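PDB 2QZC: transcriptional activator TenA-1 from Sulfolobus solfataricus P2, which probably acts as a TenA-like thiaminase in thiamine metabolism, built on the all-helical heme oxygenase-like fold. Local coordinates for residues N13-L18 / D187-F192; N20-H25 / N194-E199; L36-F41 / S94-S99. All coordinates share one frame; numbering follows the deposited sequence.

In the fold
Interactions 1 and 2 lie next to each other along helix 186-208, which packs first against the end of helix 6-14 and the following turn, then against helix 18-23; their centres are about 11 Å apart. They touch where L18 O comes within 3.6 Å of V196 CG1. Interaction 2 reaches furthest into the core and carries E199, which binds an imidazole and whose side chain is about 5 Å from a glycerol, consistent with the substrate pocket of TenA proteins. Interaction 3 joins helix 38-63 to the end of helix 85-95. It is centred about 22 Å from interaction 2 and about 32 Å from interaction 1, across the chain's centre from the latter.

Interaction 1: N13-L18 / D187-F192; sequences NGVGEL and DLLNIF
G14 and L189 make the closest backbone approach, 7.0 Å from CA to CA, where helix 6-14 runs up against the flank of helix 186-208. L189 CD1 rests on the backbone, 4.0 Å from G14 CA. A beta carbon on G14 would fall only 2.7 Å from that methyl, so glycine suits this position. The same CD1 lies more loosely against V15, 4.4 Å from CG1. That V15 methyl has its tighter partner one helical turn along from L189: CG1 approaches the edge of the F192 ring, near its plane, 3.5 Å from CD1, and the two side chains cross at about a right angle. F192 holds CG anti to its backbone N (chi1 -171°), which carries the ring across to V15. An alanine in place of L189 would remove both methyls and is likely to leave a gap over G14, with V15 CG1 losing one apolar neighbour. The chain then reverses through a type II' turn from V15 to L18, with G16 at positive phi (58°). L11 of helix 6-14 packs on both L189 and F192, V132 and P136 of helix 127-148 also border the F192 ring, and V15 reaches I193 farther along helix 186-208.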
ATOM      1  N   ASN A  13       3.276 -25.736 -13.584  1.00 19.48           N
ATOM      2  CA  ASN A  13       3.080 -26.931 -14.415  0.50 18.72           C
ATOM      3  C   ASN A  13       1.969 -26.702 -15.450  1.00 20.01           C
ATOM      4  O   ASN A  13       2.067 -27.171 -16.592  1.00 21.17           O
ATOM      5  CB  ASN A  13       2.876 -28.191 -13.541  0.50 18.31           C
ATOM      6  CG  ASN A  13       4.146 -28.591 -12.778  0.50 18.75           C
ATOM      7  OD1 ASN A  13       5.258 -28.314 -13.219  0.50 18.82           O
ATOM      8  ND2 ASN A  13       3.975 -29.264 -11.641  0.50 17.25           N
ATOM      9  N   GLY A  14       0.950 -25.936 -15.082  1.00 17.95           N
ATOM     10  CA  GLY A  14      -0.132 -25.613 -15.980  1.00 17.83           C
ATOM     11  C   GLY A  14       0.181 -24.763 -17.194  1.00 18.73           C
ATOM     12  O   GLY A  14      -0.600 -24.761 -18.172  1.00 20.04           O
ATOM     13  N   VAL A  15       1.305 -24.052 -17.182  1.00 18.00           N
ATOM     14  CA  VAL A  15       1.701 -23.280 -18.371  1.00 17.51           C
ATOM     15  C   VAL A  15       2.558 -24.087 -19.349  1.00 18.38           C
ATOM     16  O   VAL A  15       2.930 -23.572 -20.414  1.00 19.54           O
ATOM     17  CB  VAL A  15       2.412 -21.922 -18.010  1.00 18.13           C
ATOM     18  CG1 VAL A  15       1.613 -21.152 -16.954  1.00 19.56           C
ATOM     19  CG2 VAL A  15       3.832 -22.097 -17.522  1.00 18.69           C
ATOM     20  N   GLY A  16       2.928 -25.322 -18.990  1.00 20.20           N
ATOM     21  CA  GLY A  16       3.702 -26.173 -19.883  1.00 19.94           C
ATOM     22  C   GLY A  16       5.022 -25.569 -20.324  1.00 18.63           C
ATOM     23  O   GLY A  16       5.770 -25.016 -19.505  1.00 19.67           O
ATOM     24  N   GLU A  17       5.285 -25.641 -21.627  1.00 19.55           N
ATOM     25  CA  GLU A  17       6.540 -25.153 -22.189  1.00 19.45           C
ATOM     26  C   GLU A  17       6.769 -23.640 -22.070  1.00 18.01           C
ATOM     27  O   GLU A  17       7.903 -23.180 -22.259  1.00 20.07           O
ATOM     28  CB  GLU A  17       6.685 -25.587 -23.651  1.00 23.17           C
ATOM     29  CG  GLU A  17       6.800 -27.107 -23.817  1.00 30.80           C
ATOM     30  N   LEU A  18       5.725 -22.869 -21.756  1.00 17.87           N
ATOM     31  CA  LEU A  18       5.906 -21.424 -21.635  1.00 18.00           C
ATOM     32  C   LEU A  18       6.812 -21.041 -20.487  1.00 18.05           C
ATOM     33  O   LEU A  18       7.458 -20.004 -20.557  1.00 17.51           O
ATOM     34  CB  LEU A  18       4.548 -20.713 -21.443  1.00 18.08           C
ATOM     35  CG  LEU A  18       3.560 -20.743 -22.591  1.00 19.79           C
ATOM     36  CD1 LEU A  18       2.177 -20.181 -22.172  1.00 19.31           C
ATOM     37  CD2 LEU A  18       4.120 -19.972 -23.793  1.00 20.64           C
ATOM     38  N   ASP A 187      -9.795 -20.595 -14.782  1.00 16.88           N
ATOM     39  CA  ASP A 187      -9.824 -19.157 -15.125  1.00 17.59           C
ATOM     40  C   ASP A 187      -8.629 -18.467 -14.526  1.00 17.34           C
ATOM     41  O   ASP A 187      -8.015 -17.628 -15.190  1.00 17.21           O
ATOM     42  CB  ASP A 187     -11.107 -18.475 -14.661  1.00 19.45           C
ATOM     43  CG  ASP A 187     -12.326 -18.827 -15.521  1.00 25.33           C
ATOM     44  OD1 ASP A 187     -12.187 -19.324 -16.672  1.00 26.14           O
ATOM     45  OD2 ASP A 187     -13.439 -18.545 -15.015  1.00 34.08           O
ATOM     46  N   LEU A 188      -8.243 -18.806 -13.300  1.00 16.77           N
ATOM     47  CA  LEU A 188      -7.071 -18.207 -12.684  1.00 15.05           C
ATOM     48  C   LEU A 188      -5.799 -18.672 -13.351  1.00 16.58           C
ATOM     49  O   LEU A 188      -4.885 -17.883 -13.611  1.00 15.93           O
ATOM     50  CB  LEU A 188      -7.014 -18.456 -11.174  1.00 16.66           C
ATOM     51  CG  LEU A 188      -8.079 -17.740 -10.355  1.00 16.84           C
ATOM     52  CD1 LEU A 188      -8.180 -18.263  -8.898  1.00 18.55           C
ATOM     53  CD2 LEU A 188      -7.792 -16.247 -10.264  1.00 20.87           C
ATOM     54  N   LEU A 189      -5.717 -19.950 -13.712  1.00 15.16           N
ATOM     55  CA  LEU A 189      -4.574 -20.437 -14.460  1.00 14.65           C
ATOM     56  C   LEU A 189      -4.415 -19.665 -15.778  1.00 15.72           C
ATOM     57  O   LEU A 189      -3.286 -19.347 -16.187  1.00 15.79           O
ATOM     58  CB  LEU A 189      -4.700 -21.949 -14.733  1.00 16.78           C
ATOM     59  CG  LEU A 189      -3.663 -22.581 -15.650  1.00 15.89           C
ATOM     60  CD1 LEU A 189      -2.235 -22.365 -15.138  1.00 18.37           C
ATOM     61  CD2 LEU A 189      -4.006 -24.091 -15.828  1.00 18.80           C
ATOM     62  N   ASN A 190      -5.525 -19.362 -16.441  1.00 16.37           N
ATOM     63  CA  ASN A 190      -5.483 -18.628 -17.709  1.00 15.22           C
ATOM     64  C   ASN A 190      -4.942 -17.208 -17.552  1.00 14.09           C
ATOM     65  O   ASN A 190      -4.216 -16.735 -18.434  1.00 16.01           O
ATOM     66  CB  ASN A 190      -6.843 -18.670 -18.389  1.00 15.39           C
ATOM     67  CG  ASN A 190      -7.134 -20.043 -18.999  1.00 19.16           C
ATOM     68  OD1 ASN A 190      -6.214 -20.822 -19.259  1.00 22.30           O
ATOM     69  ND2 ASN A 190      -8.415 -20.306 -19.269  1.00 20.84           N
ATOM     70  N   ILE A 191      -5.210 -16.590 -16.404  1.00 14.68           N
ATOM     71  CA  ILE A 191      -4.639 -15.262 -16.083  1.00 14.54           C
ATOM     72  C   ILE A 191      -3.113 -15.394 -15.931  1.00 14.62           C
ATOM     73  O   ILE A 191      -2.333 -14.581 -16.460  1.00 15.19           O
ATOM     74  CB  ILE A 191      -5.281 -14.667 -14.811  1.00 13.81           C
ATOM     75  CG1 ILE A 191      -6.739 -14.323 -15.080  1.00 14.69           C
ATOM     76  CG2 ILE A 191      -4.545 -13.385 -14.336  1.00 15.50           C
ATOM     77  CD1 ILE A 191      -7.570 -14.014 -13.813  1.00 16.19           C
ATOM     78  N   PHE A 192      -2.670 -16.398 -15.159  1.00 14.29           N
ATOM     79  CA  PHE A 192      -1.260 -16.689 -14.930  1.00 13.74           C
ATOM     80  C   PHE A 192      -0.565 -16.929 -16.273  1.00 13.53           C
ATOM     81  O   PHE A 192       0.538 -16.403 -16.535  1.00 14.40           O
ATOM     82  CB  PHE A 192      -1.145 -17.919 -14.018  1.00 14.78           C
ATOM     83  CG  PHE A 192       0.228 -18.234 -13.505  1.00 14.39           C
ATOM     84  CD1 PHE A 192       1.069 -19.085 -14.222  1.00 13.44           C
ATOM     85  CD2 PHE A 192       0.668 -17.768 -12.256  1.00 15.03           C
ATOM     86  CE1 PHE A 192       2.327 -19.423 -13.734  1.00 15.22           C
ATOM     87  CE2 PHE A 192       1.906 -18.123 -11.755  1.00 16.05           C
ATOM     88  CZ  PHE A 192       2.740 -18.952 -12.513  1.00 15.07           C
TER

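Interaction 2: N20-H25 / N194-E199; sequences NKYVKH and NSVRFE. With IMD (imidazole), chain C.
E199 OE2 is gripped by two groups: the N1-H of the bound imidazole, 2.8 Å away in a nearly straight bond (163° at the hydrogen), and the hydroxyl of Y115. The rest of the E199 side chain lies along Y22, the two pointing the same way. CB sits over one face of the tyrosine ring, 3.7 Å from its centroid, in a CH-pi contact. CG continues across the ring, 3.6 Å from Y22 CZ; the bend at chi2 (-69°) then sets the carboxylate near the hydroxyl end of the ring. There the carboxylate is tilted 29° from the ring plane, with CD 3.7 Å from Y22 OH. V23 CG1 covers the opposite face, so the ring is sandwiched between its own helix and helix 186-208. D48 OD1 also bonds the imidazole, probably a guest from the crystallisation liquor, and C137 of helix 127-148 touches E199. An imidazole held between E199 and D48, with Y115 and C137 beside the glutamate, is consistent with the active site of TenA proteins in their heme oxygenase-like helical bundle. Y22 backs the glutamate: its CG stands anti to the backbone N, which directs the ring at helix 186-208, and its hydroxyl is bonded to P136 O, which ties down the far end of the ring. One turn before E199, V196 CG1 packs against Y22 CB at 4.0 Å, a looser apolar contact closer to the tyrosine backbone.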
ATOM      1  N   ASN A  20       9.681 -22.326 -19.260  1.00 18.45           N
ATOM      2  CA  ASN A  20      11.097 -22.221 -19.638  1.00 18.26           C
ATOM      3  C   ASN A  20      11.334 -21.188 -20.735  1.00 18.17           C
ATOM      4  O   ASN A  20      12.418 -20.601 -20.780  1.00 18.08           O
ATOM      5  CB  ASN A  20      11.709 -23.591 -19.976  1.00 20.00           C
ATOM      6  CG  ASN A  20      11.980 -24.425 -18.722  1.00 25.33           C
ATOM      7  OD1 ASN A  20      12.116 -23.896 -17.610  1.00 27.20           O
ATOM      8  ND2 ASN A  20      12.041 -25.732 -18.898  1.00 32.20           N
ATOM      9  N   LYS A  21      10.341 -20.939 -21.594  1.00 17.49           N
ATOM     10  CA  LYS A  21      10.473 -19.852 -22.585  1.00 16.43           C
ATOM     11  C   LYS A  21      10.657 -18.499 -21.896  1.00 16.47           C
ATOM     12  O   LYS A  21      11.267 -17.588 -22.449  1.00 17.99           O
ATOM     13  CB  LYS A  21       9.304 -19.808 -23.557  1.00 16.70           C
ATOM     14  CG  LYS A  21       9.324 -20.965 -24.560  1.00 19.63           C
ATOM     15  CD  LYS A  21       8.166 -20.937 -25.509  1.00 24.13           C
ATOM     16  CE  LYS A  21       8.260 -22.096 -26.500  1.00 33.71           C
ATOM     17  NZ  LYS A  21       7.185 -21.952 -27.519  1.00 47.42           N
ATOM     18  N   TYR A  22      10.091 -18.374 -20.686  1.00 15.78           N
ATOM     19  CA  TYR A  22      10.225 -17.186 -19.842  1.00 15.31           C
ATOM     20  C   TYR A  22      11.544 -17.186 -19.057  1.00 16.23           C
ATOM     21  O   TYR A  22      12.383 -16.295 -19.237  1.00 16.60           O
ATOM     22  CB  TYR A  22       8.991 -17.101 -18.906  1.00 15.95           C
ATOM     23  CG  TYR A  22       9.061 -16.169 -17.708  1.00 14.22           C
ATOM     24  CD1 TYR A  22       9.769 -14.979 -17.742  1.00 15.27           C
ATOM     25  CD2 TYR A  22       8.334 -16.460 -16.544  1.00 15.44           C
ATOM     26  CE1 TYR A  22       9.823 -14.142 -16.638  1.00 15.68           C
ATOM     27  CE2 TYR A  22       8.356 -15.606 -15.440  1.00 15.05           C
ATOM     28  CZ  TYR A  22       9.071 -14.428 -15.526  1.00 15.26           C
ATOM     29  OH  TYR A  22       9.114 -13.569 -14.446  1.00 15.89           O
ATOM     30  N   VAL A  23      11.731 -18.155 -18.174  1.00 16.71           N
ATOM     31  CA  VAL A  23      12.866 -18.123 -17.250  1.00 17.81           C
ATOM     32  C   VAL A  23      14.203 -18.543 -17.862  1.00 17.67           C
ATOM     33  O   VAL A  23      15.240 -18.293 -17.241  1.00 19.62           O
ATOM     34  CB  VAL A  23      12.593 -18.867 -15.930  1.00 17.49           C
ATOM     35  CG1 VAL A  23      11.379 -18.273 -15.193  1.00 16.85           C
ATOM     36  CG2 VAL A  23      12.454 -20.383 -16.156  1.00 18.49           C
ATOM     37  N   LYS A  24      14.165 -19.147 -19.042  1.00 16.56           N
ATOM     38  CA  LYS A  24      15.381 -19.495 -19.800  1.00 17.92           C
ATOM     39  C   LYS A  24      15.388 -18.767 -21.144  1.00 17.26           C
ATOM     40  O   LYS A  24      16.013 -19.218 -22.113  1.00 18.73           O
ATOM     41  CB  LYS A  24      15.510 -21.022 -20.001  1.00 20.21           C
ATOM     42  CG  LYS A  24      15.512 -21.813 -18.735  1.00 25.65           C
ATOM     43  CD  LYS A  24      15.652 -23.332 -19.021  1.00 29.83           C
ATOM     44  CE  LYS A  24      15.924 -24.126 -17.724  1.00 39.41           C
ATOM     45  NZ  LYS A  24      16.118 -25.554 -18.026  1.00 50.49           N
ATOM     46  N   HIS A  25      14.746 -17.588 -21.203  1.00 17.03           N
ATOM     47  CA  HIS A  25      14.696 -16.792 -22.431  1.00 16.55           C
ATOM     48  C   HIS A  25      16.109 -16.399 -22.906  1.00 16.43           C
ATOM     49  O   HIS A  25      17.003 -16.211 -22.086  1.00 16.29           O
ATOM     50  CB  HIS A  25      13.904 -15.489 -22.152  1.00 17.19           C
ATOM     51  CG  HIS A  25      13.452 -14.775 -23.381  1.00 16.21           C
ATOM     52  ND1 HIS A  25      14.266 -13.950 -24.136  1.00 16.54           N
ATOM     53  CD2 HIS A  25      12.227 -14.738 -23.956  1.00 17.03           C
ATOM     54  CE1 HIS A  25      13.559 -13.479 -25.151  1.00 17.88           C
ATOM     55  NE2 HIS A  25      12.317 -13.949 -25.066  1.00 19.03           N
ATOM     56  N   ASN A 194      -1.417 -15.809 -19.232  1.00 13.57           N
ATOM     57  CA  ASN A 194      -1.295 -14.511 -19.924  1.00 14.99           C
ATOM     58  C   ASN A 194      -0.111 -13.711 -19.392  1.00 13.39           C
ATOM     59  O   ASN A 194       0.663 -13.142 -20.188  1.00 12.98           O
ATOM     60  CB  ASN A 194      -2.576 -13.672 -19.923  1.00 14.38           C
ATOM     61  CG  ASN A 194      -3.544 -14.073 -21.013  1.00 16.72           C
ATOM     62  OD1 ASN A 194      -3.189 -14.876 -21.908  1.00 17.81           O
ATOM     63  ND2 ASN A 194      -4.768 -13.522 -20.971  1.00 17.48           N
ATOM     64  N   SER A 195       0.068 -13.670 -18.064  1.00 13.60           N
ATOM     65  CA  SER A 195       1.236 -12.989 -17.506  1.00 13.30           C
ATOM     66  C   SER A 195       2.559 -13.575 -17.983  1.00 13.24           C
ATOM     67  O   SER A 195       3.503 -12.831 -18.314  1.00 14.70           O
ATOM     68  CB  SER A 195       1.168 -12.927 -15.996  1.00 14.31           C
ATOM     69  OG  SER A 195       0.137 -12.047 -15.572  1.00 14.80           O
ATOM     70  N   VAL A 196       2.628 -14.916 -18.055  1.00 13.69           N
ATOM     71  CA  VAL A 196       3.840 -15.561 -18.570  1.00 12.95           C
ATOM     72  C   VAL A 196       4.056 -15.192 -20.055  1.00 14.27           C
ATOM     73  O   VAL A 196       5.181 -14.890 -20.471  1.00 14.37           O
ATOM     74  CB  VAL A 196       3.816 -17.102 -18.358  1.00 14.24           C
ATOM     75  CG1 VAL A 196       5.048 -17.756 -19.029  1.00 15.69           C
ATOM     76  CG2 VAL A 196       3.750 -17.426 -16.865  1.00 16.04           C
ATOM     77  N   ARG A 197       2.990 -15.168 -20.851  1.00 13.49           N
ATOM     78  CA  ARG A 197       3.123 -14.732 -22.252  1.00 13.67           C
ATOM     79  C   ARG A 197       3.649 -13.294 -22.317  1.00 13.91           C
ATOM     80  O   ARG A 197       4.493 -12.973 -23.156  1.00 14.72           O
ATOM     81  CB  ARG A 197       1.826 -14.813 -23.016  1.00 15.48           C
ATOM     82  CG  ARG A 197       1.314 -16.250 -23.233  1.00 17.04           C
ATOM     83  CD  ARG A 197       0.064 -16.231 -24.123  1.00 17.28           C
ATOM     84  NE  ARG A 197      -0.514 -17.586 -24.243  1.00 19.27           N
ATOM     85  CZ  ARG A 197      -0.085 -18.531 -25.058  1.00 24.59           C
ATOM     86  NH1 ARG A 197       0.964 -18.376 -25.835  1.00 23.99           N
ATOM     87  NH2 ARG A 197      -0.747 -19.693 -25.051  1.00 26.79           N
ATOM     88  N   PHE A 198       3.177 -12.421 -21.423  1.00 12.90           N
ATOM     89  CA  PHE A 198       3.651 -11.048 -21.438  1.00 14.59           C
ATOM     90  C   PHE A 198       5.127 -10.958 -21.032  1.00 15.21           C
ATOM     91  O   PHE A 198       5.853 -10.092 -21.538  1.00 15.68           O
ATOM     92  CB  PHE A 198       2.799 -10.141 -20.538  1.00 14.69           C
ATOM     93  CG  PHE A 198       1.434  -9.850 -21.063  1.00 15.97           C
ATOM     94  CD1 PHE A 198       1.310  -9.200 -22.278  1.00 22.84           C
ATOM     95  CD2 PHE A 198       0.294 -10.006 -20.289  1.00 12.80           C
ATOM     96  CE1 PHE A 198       0.044  -8.858 -22.789  1.00 23.91           C
ATOM     97  CE2 PHE A 198      -0.940  -9.716 -20.770  1.00 16.04           C
ATOM     98  CZ  PHE A 198      -1.094  -9.125 -22.015  1.00 20.87           C
ATOM     99  N   GLU A 199       5.573 -11.784 -20.094  1.00 14.59           N
ATOM    100  CA  GLU A 199       6.995 -11.802 -19.703  1.00 13.10           C
ATOM    101  C   GLU A 199       7.877 -12.190 -20.874  1.00 14.52           C
ATOM    102  O   GLU A 199       8.904 -11.552 -21.164  1.00 16.05           O
ATOM    103  CB  GLU A 199       7.211 -12.763 -18.538  1.00 13.92           C
ATOM    104  CG  GLU A 199       6.684 -12.263 -17.218  1.00 15.49           C
ATOM    105  CD  GLU A 199       7.459 -11.090 -16.665  1.00 16.43           C
ATOM    106  OE1 GLU A 199       8.595 -10.805 -17.124  1.00 17.84           O
ATOM    107  OE2 GLU A 199       6.935 -10.421 -15.736  1.00 16.84           O
TER
HETATM  108  N1  IMD C 214       8.398  -8.045 -15.616  1.00 20.07           N
HETATM  109  C2  IMD C 214       9.199  -7.475 -14.744  1.00 21.19           C
HETATM  110  N3  IMD C 214       9.624  -6.346 -15.280  1.00 20.45           N
HETATM  111  C4  IMD C 214       9.052  -6.188 -16.476  1.00 20.89           C
HETATM  112  C5  IMD C 214       8.250  -7.276 -16.703  1.00 22.51           C

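Interaction 3: L36-F41 / S94-S99; sequences LPLDIF and SKLDIS
L96 carries the contact with L38 and F41 from the end of a helix whose last turn runs through S94 and K95. S94 O accepts a backbone bond from D97 N at 3.3 Å as that turn closes. L96 comes next, its side chain aimed at helix 38-63 and its two methyls dividing the work. CD1 meets the rim of F41 near the ring plane, 3.5 Å from CD2 and 3.8 Å from CE2, the two side chains crossing at about a right angle. CD2 points to the first turn of that helix and lies 4.3 Å from L38 CB, a looser contact at the exposed margin. F41 reaches L96 because its CG is anti to the backbone N (chi1 -173°); its ring also meets Y156 and W159 edge-to-face, so L96 packs on one member of a small aromatic cluster. D97 follows with positive phi (61°). The carbonyl oxygens of L96 and D97 both accept bonds from the guanidinium of R42, the residue after F41, whose positive charge probably suits the carbonyl-rich end of the helix. I98 turns its side chain back inward, onto R42, L45 and I46 of helix 38-63. S99 is the N-cap of helix 100-105, its OG capping V102 N. The Schellman motif, with D97 as its C-prime residue, and the N-cap at S99 together turn the chain from helix 85-95 into helix 100-105, a tight corner between consecutive helices, here seated on helix 38-63 of the heme oxygenase-like fold.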
ATOM      1  N   LEU A  36      24.953 -10.084 -23.636  1.00 18.11           N
ATOM      2  CA  LEU A  36      23.877  -9.153 -23.946  1.00 17.39           C
ATOM      3  C   LEU A  36      24.453  -7.753 -24.095  1.00 17.49           C
ATOM      4  O   LEU A  36      25.106  -7.259 -23.157  1.00 19.10           O
ATOM      5  CB  LEU A  36      22.803  -9.127 -22.832  1.00 17.35           C
ATOM      6  CG  LEU A  36      21.542  -8.296 -23.125  1.00 18.51           C
ATOM      7  CD1 LEU A  36      20.690  -9.009 -24.182  1.00 19.47           C
ATOM      8  CD2 LEU A  36      20.743  -8.067 -21.817  1.00 17.96           C
ATOM      9  N   PRO A  37      24.216  -7.096 -25.247  1.00 18.28           N
ATOM     10  CA  PRO A  37      24.720  -5.743 -25.368  1.00 19.40           C
ATOM     11  C   PRO A  37      24.140  -4.784 -24.324  1.00 20.23           C
ATOM     12  O   PRO A  37      22.923  -4.833 -24.049  1.00 18.95           O
ATOM     13  CB  PRO A  37      24.271  -5.326 -26.766  1.00 21.51           C
ATOM     14  CG  PRO A  37      24.085  -6.561 -27.502  1.00 22.00           C
ATOM     15  CD  PRO A  37      23.545  -7.526 -26.481  1.00 19.52           C
ATOM     16  N   LEU A  38      24.971  -3.929 -23.749  1.00 19.85           N
ATOM     17  CA  LEU A  38      24.490  -2.977 -22.754  1.00 19.52           C
ATOM     18  C   LEU A  38      23.410  -2.023 -23.269  1.00 19.50           C
ATOM     19  O   LEU A  38      22.549  -1.621 -22.454  1.00 19.71           O
ATOM     20  CB  LEU A  38      25.640  -2.241 -22.036  1.00 20.89           C
ATOM     21  CG  LEU A  38      26.495  -3.073 -21.065  1.00 25.27           C
ATOM     22  CD1 LEU A  38      27.579  -2.117 -20.508  1.00 26.08           C
ATOM     23  CD2 LEU A  38      25.728  -3.697 -19.905  1.00 26.96           C
ATOM     24  N   ASP A  39      23.393  -1.674 -24.555  1.00 19.78           N
ATOM     25  CA  ASP A  39      22.318  -0.801 -25.102  0.50 20.21           C
ATOM     26  C   ASP A  39      20.941  -1.487 -25.000  1.00 19.93           C
ATOM     27  O   ASP A  39      19.918  -0.799 -24.791  1.00 20.17           O
ATOM     28  CB  ASP A  39      22.558  -0.310 -26.553  0.50 20.33           C
ATOM     29  CG  ASP A  39      22.406  -1.415 -27.622  0.50 21.44           C
ATOM     30  OD1 ASP A  39      23.167  -2.404 -27.575  0.50 24.27           O
ATOM     31  OD2 ASP A  39      21.553  -1.291 -28.539  0.50 23.32           O
ATOM     32  N   ILE A  40      20.919  -2.815 -25.165  1.00 17.50           N
ATOM     33  CA  ILE A  40      19.669  -3.573 -25.041  0.50 16.02           C
ATOM     34  C   ILE A  40      19.279  -3.618 -23.582  1.00 18.04           C
ATOM     35  O   ILE A  40      18.082  -3.450 -23.243  1.00 17.31           O
ATOM     36  CB  ILE A  40      19.760  -4.956 -25.689  0.50 16.91           C
ATOM     37  CG1 ILE A  40      19.804  -4.763 -27.212  0.50 18.18           C
ATOM     38  CG2 ILE A  40      18.573  -5.855 -25.283  0.50 15.98           C
ATOM     39  CD1 ILE A  40      19.983  -6.038 -28.005  0.50 19.78           C
ATOM     40  N   PHE A  41      20.240  -3.853 -22.686  1.00 16.70           N
ATOM     41  CA  PHE A  41      19.906  -3.862 -21.263  1.00 16.58           C
ATOM     42  C   PHE A  41      19.398  -2.504 -20.798  1.00 17.11           C
ATOM     43  O   PHE A  41      18.460  -2.421 -19.978  1.00 17.14           O
ATOM     44  CB  PHE A  41      21.118  -4.261 -20.420  1.00 18.22           C
ATOM     45  CG  PHE A  41      20.790  -4.452 -18.961  1.00 18.26           C
ATOM     46  CD1 PHE A  41      19.973  -5.505 -18.568  1.00 19.01           C
ATOM     47  CD2 PHE A  41      21.370  -3.654 -17.994  1.00 20.07           C
ATOM     48  CE1 PHE A  41      19.685  -5.708 -17.235  1.00 18.73           C
ATOM     49  CE2 PHE A  41      21.084  -3.875 -16.656  1.00 22.34           C
ATOM     50  CZ  PHE A  41      20.264  -4.918 -16.296  1.00 19.44           C
ATOM     51  N   SER A  94      22.813   4.931 -12.833  1.00 37.28           N
ATOM     52  CA  SER A  94      23.999   5.793 -13.007  1.00 38.14           C
ATOM     53  C   SER A  94      24.977   5.237 -14.027  1.00 38.17           C
ATOM     54  O   SER A  94      25.394   5.962 -14.934  1.00 41.75           O
ATOM     55  CB  SER A  94      24.703   6.004 -11.681  1.00 40.84           C
ATOM     56  OG  SER A  94      23.821   6.700 -10.819  1.00 50.06           O
ATOM     57  N   LYS A  95      25.326   3.959 -13.908  1.00 35.48           N
ATOM     58  CA  LYS A  95      26.242   3.323 -14.869  1.00 35.30           C
ATOM     59  C   LYS A  95      25.720   3.358 -16.302  1.00 35.97           C
ATOM     60  O   LYS A  95      26.503   3.521 -17.239  1.00 37.72           O
ATOM     61  CB  LYS A  95      26.554   1.864 -14.497  1.00 34.82           C
ATOM     62  N   LEU A  96      24.400   3.235 -16.467  1.00 33.06           N
ATOM     63  CA  LEU A  96      23.788   3.186 -17.794  1.00 33.24           C
ATOM     64  C   LEU A  96      23.157   4.495 -18.232  1.00 31.43           C
ATOM     65  O   LEU A  96      22.507   4.524 -19.269  1.00 32.09           O
ATOM     66  CB  LEU A  96      22.795   2.015 -17.850  1.00 32.99           C
ATOM     67  CG  LEU A  96      23.425   0.630 -17.593  1.00 38.67           C
ATOM     68  CD1 LEU A  96      22.364  -0.375 -17.258  1.00 40.12           C
ATOM     69  CD2 LEU A  96      24.264   0.157 -18.782  1.00 41.56           C
ATOM     70  N   ASP A  97      23.352   5.566 -17.458  1.00 34.41           N
ATOM     71  CA  ASP A  97      22.883   6.924 -17.809  1.00 34.70           C
ATOM     72  C   ASP A  97      21.359   7.028 -17.963  1.00 33.61           C
ATOM     73  O   ASP A  97      20.866   7.521 -18.957  1.00 34.98           O
ATOM     74  CB  ASP A  97      23.608   7.430 -19.081  1.00 36.47           C
ATOM     75  N   ILE A  98      20.641   6.521 -16.971  1.00 29.60           N
ATOM     76  CA  ILE A  98      19.183   6.553 -16.928  1.00 25.95           C
ATOM     77  C   ILE A  98      18.773   7.438 -15.758  1.00 28.95           C
ATOM     78  O   ILE A  98      19.152   7.170 -14.629  1.00 32.77           O
ATOM     79  CB  ILE A  98      18.576   5.140 -16.690  1.00 24.52           C
ATOM     80  CG1 ILE A  98      18.914   4.192 -17.834  1.00 24.04           C
ATOM     81  CG2 ILE A  98      17.031   5.226 -16.556  1.00 25.25           C
ATOM     82  CD1 ILE A  98      18.625   2.737 -17.491  1.00 21.79           C
ATOM     83  N   SER A  99      18.012   8.483 -16.047  1.00 30.60           N
ATOM     84  CA  SER A  99      17.472   9.379 -15.039  1.00 30.35           C
ATOM     85  C   SER A  99      15.989   9.126 -14.884  1.00 31.02           C
ATOM     86  O   SER A  99      15.359   8.448 -15.715  1.00 26.50           O
ATOM     87  CB  SER A  99      17.650  10.821 -15.477  1.00 31.91           C
ATOM     88  OG  SER A  99      16.928  11.096 -16.664  1.00 30.87           O
TER